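Local coordinates for RNA pseudouridylate synthase domain-containing protein 1 (Homo sapiens, PDB 5VBB) that probably converts uridine to pseudouridine in RNA as an RluA-type pseudouridine synthase, at residues A210-I215 against E223-D228. Sequence-based numbering, arbitrary orientation.
Sequences AFYLRI and EVCTPD
Cys225 SG sits over one face of the Phe211 ring, 3.9 Å from its centroid, displaced toward the rim so that Phe211 CZ is its nearest atom. The edge of the Tyr212 ring takes Glu223 OE2 in its plane, and Cys225 CB lies near that plane beside CD1. Tyr212 OH donates to Glu223 OE2 at 2.7 Å, meeting the carboxylate from above its plane, with ring and carboxylate 82° apart. Tyr212 OH in turn accepts from Arg214 NE (2.9 Å) and, less straight, from NH2, the two nitrogens gripping it side-on and the oxygen lying in the guanidinium plane. It thus bridges two groups of opposite charge, for Arg214 NE and Glu223 OE2 stay 4.1 Å apart, beyond a salt bridge; Arg214 NH1 forms one with Asp259. A phenylalanine in place of Tyr212 would probably leave Glu223 OE2 and Arg214 NE without the hydroxyl that joins them, and the carboxylate freer to turn. Along the backbones, Leu213 and Val224 exchange two hydrogen bonds (2.9 Å from Leu213 N to Val224 O), and Thr226 N extends the ladder to Phe211 O. Phe211 and Tyr212 both face Ala98 on strand 96-104, a classic beta bulge in the first strand of the antiparallel beta hairpin 208-216/221-225.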
ATOM      1  N   ALA A 210       0.890   3.044   1.513  1.00 32.84           N
ATOM      2  CA  ALA A 210       1.344   2.158   2.600  1.00 32.02           C
ATOM      3  C   ALA A 210       1.407   3.026   3.833  1.00 36.91           C
ATOM      4  O   ALA A 210       2.281   3.863   3.975  1.00 37.92           O
ATOM      5  CB  ALA A 210       2.702   1.558   2.250  1.00 31.99           C
ATOM      6  N   PHE A 211       0.460   2.828   4.720  1.00 33.88           N
ATOM      7  CA  PHE A 211       0.210   3.689   5.865  1.00 34.59           C
ATOM      8  C   PHE A 211       0.891   3.256   7.141  1.00 34.91           C
ATOM      9  O   PHE A 211       1.575   4.058   7.757  1.00 37.07           O
ATOM     10  CB  PHE A 211      -1.317   3.714   6.059  1.00 38.18           C
ATOM     11  CG  PHE A 211      -1.854   4.458   7.247  1.00 40.93           C
ATOM     12  CD1 PHE A 211      -1.697   5.837   7.349  1.00 45.70           C
ATOM     13  CD2 PHE A 211      -2.694   3.826   8.145  1.00 43.62           C
ATOM     14  CE1 PHE A 211      -2.366   6.559   8.342  1.00 46.53           C
ATOM     15  CE2 PHE A 211      -3.274   4.525   9.182  1.00 48.41           C
ATOM     16  CZ  PHE A 211      -3.158   5.893   9.245  1.00 46.11           C
ATOM     17  N   TYR A 212       0.738   2.002   7.532  1.00 32.20           N
ATOM     18  CA  TYR A 212       1.227   1.480   8.786  1.00 32.45           C
ATOM     19  C   TYR A 212       2.238   0.380   8.504  1.00 34.50           C
ATOM     20  O   TYR A 212       2.027  -0.441   7.614  1.00 32.93           O
ATOM     21  CB  TYR A 212       0.051   0.962   9.621  1.00 34.45           C
ATOM     22  CG  TYR A 212       0.484   0.383  10.947  1.00 33.57           C
ATOM     23  CD1 TYR A 212       0.739   1.205  12.042  1.00 35.72           C
ATOM     24  CD2 TYR A 212       0.650  -0.988  11.109  1.00 34.23           C
ATOM     25  CE1 TYR A 212       1.249   0.680  13.232  1.00 37.79           C
ATOM     26  CE2 TYR A 212       1.109  -1.524  12.305  1.00 35.04           C
ATOM     27  CZ  TYR A 212       1.374  -0.697  13.375  1.00 36.71           C
ATOM     28  OH  TYR A 212       1.807  -1.295  14.530  1.00 39.01           O
ATOM     29  N   LEU A 213       3.350   0.400   9.216  1.00 31.66           N
ATOM     30  CA  LEU A 213       4.386  -0.618   9.047  1.00 33.36           C
ATOM     31  C   LEU A 213       5.035  -0.893  10.400  1.00 36.64           C
ATOM     32  O   LEU A 213       5.365   0.033  11.113  1.00 37.95           O
ATOM     33  CB  LEU A 213       5.413  -0.156   8.001  1.00 32.86           C
ATOM     34  CG  LEU A 213       6.686  -1.012   7.785  1.00 36.46           C
ATOM     35  CD1 LEU A 213       6.349  -2.334   7.086  1.00 35.68           C
ATOM     36  CD2 LEU A 213       7.737  -0.214   6.976  1.00 37.27           C
ATOM     37  N   ARG A 214       5.121  -2.152  10.793  1.00 31.68           N
ATOM     38  CA  ARG A 214       5.739  -2.550  12.045  1.00 31.23           C
ATOM     39  C   ARG A 214       6.655  -3.710  11.746  1.00 37.67           C
ATOM     40  O   ARG A 214       6.174  -4.714  11.238  1.00 35.47           O
ATOM     41  CB  ARG A 214       4.698  -2.959  13.073  1.00 34.54           C
ATOM     42  CG  ARG A 214       5.278  -3.126  14.485  1.00 38.90           C
ATOM     43  CD  ARG A 214       4.460  -4.094  15.332  1.00 43.94           C
ATOM     44  NE  ARG A 214       3.064  -3.697  15.434  1.00 60.01           N
ATOM     45  CZ  ARG A 214       2.073  -4.449  15.912  1.00 61.89           C
ATOM     46  NH1 ARG A 214       2.311  -5.678  16.357  1.00 45.06           N
ATOM     47  NH2 ARG A 214       0.841  -3.976  15.950  1.00 49.71           N
ATOM     48  N   ILE A 215       7.975  -3.567  12.049  1.00 36.75           N
ATOM     49  CA  ILE A 215       8.993  -4.575  11.788  1.00 37.15           C
ATOM     50  C   ILE A 215       9.631  -4.868  13.176  1.00 41.99           C
ATOM     51  O   ILE A 215      10.408  -4.065  13.676  1.00 41.75           O
ATOM     52  CB  ILE A 215      10.008  -4.066  10.757  1.00 41.27           C
ATOM     53  CG1 ILE A 215       9.277  -3.540   9.467  1.00 41.47           C
ATOM     54  CG2 ILE A 215      11.026  -5.173  10.430  1.00 42.96           C
ATOM     55  CD1 ILE A 215      10.135  -2.844   8.484  1.00 39.87           C
ATOM     56  N   GLU A 223       8.296   1.016  13.936  1.00 39.97           N
ATOM     57  CA  GLU A 223       6.856   1.121  13.783  1.00 38.83           C
ATOM     58  C   GLU A 223       6.479   2.508  13.312  1.00 42.00           C
ATOM     59  O   GLU A 223       6.821   3.503  13.962  1.00 39.87           O
ATOM     60  CB  GLU A 223       6.194   0.772  15.109  1.00 40.21           C
ATOM     61  CG  GLU A 223       4.695   0.983  15.143  1.00 44.39           C
ATOM     62  CD  GLU A 223       4.063   0.523  16.439  1.00 62.25           C
ATOM     63  OE1 GLU A 223       4.794   0.343  17.437  1.00 68.83           O
ATOM     64  OE2 GLU A 223       2.830   0.318  16.446  1.00 51.91           O
ATOM     65  N   VAL A 224       5.800   2.603  12.174  1.00 38.92           N
ATOM     66  CA  VAL A 224       5.440   3.918  11.687  1.00 38.80           C
ATOM     67  C   VAL A 224       4.016   3.901  11.226  1.00 41.23           C
ATOM     68  O   VAL A 224       3.460   2.874  10.805  1.00 37.54           O
ATOM     69  CB  VAL A 224       6.407   4.521  10.598  1.00 45.30           C
ATOM     70  CG1 VAL A 224       7.858   4.210  10.908  1.00 45.37           C
ATOM     71  CG2 VAL A 224       6.078   4.050   9.193  1.00 45.86           C
ATOM     72  N   CYS A 225       3.425   5.070  11.375  1.00 39.80           N
ATOM     73  CA  CYS A 225       2.117   5.409  10.926  1.00 42.41           C
ATOM     74  C   CYS A 225       2.248   6.751  10.263  1.00 48.44           C
ATOM     75  O   CYS A 225       2.354   7.769  10.942  1.00 49.51           O
ATOM     76  CB  CYS A 225       1.141   5.445  12.090  1.00 43.85           C
ATOM     77  SG  CYS A 225      -0.541   5.271  11.558  1.00 47.66           S
ATOM     78  N   THR A 226       2.362   6.734   8.938  1.00 43.05           N
ATOM     79  CA  THR A 226       2.590   7.932   8.167  1.00 43.57           C
ATOM     80  C   THR A 226       1.354   8.832   8.121  1.00 47.70           C
ATOM     81  O   THR A 226       0.235   8.353   8.368  1.00 44.85           O
ATOM     82  CB  THR A 226       2.903   7.606   6.683  1.00 45.14           C
ATOM     83  OG1 THR A 226       1.678   7.257   6.029  1.00 46.67           O
ATOM     84  CG2 THR A 226       3.950   6.550   6.494  1.00 44.29           C
ATOM     85  N   PRO A 227       1.520  10.099   7.669  1.00 47.31           N
ATOM     86  CA  PRO A 227       0.346  10.951   7.462  1.00 46.73           C
ATOM     87  C   PRO A 227      -0.580  10.381   6.387  1.00 46.08           C
ATOM     88  O   PRO A 227      -0.141   9.684   5.469  1.00 45.30           O
ATOM     89  CB  PRO A 227       0.945  12.273   6.963  1.00 49.86           C
ATOM     90  CG  PRO A 227       2.346  12.267   7.422  1.00 55.73           C
ATOM     91  CD  PRO A 227       2.762  10.824   7.331  1.00 50.92           C
ATOM     92  N   ASP A 228      -1.861  10.657   6.532  1.00 40.21           N
ATOM     93  CA  ASP A 228      -2.907  10.207   5.602  1.00 37.77           C
ATOM     94  C   ASP A 228      -2.963  11.190   4.413  1.00 39.57           C
ATOM     95  O   ASP A 228      -3.299  12.352   4.630  1.00 39.71           O
ATOM     96  CB  ASP A 228      -4.233  10.196   6.344  1.00 38.30           C
ATOM     97  CG  ASP A 228      -5.459   9.902   5.517  1.00 42.25           C
ATOM     98  OD1 ASP A 228      -5.310   9.600   4.308  1.00 38.55           O
ATOM     99  OD2 ASP A 228      -6.553   9.922   6.084  1.00 40.50           O
TER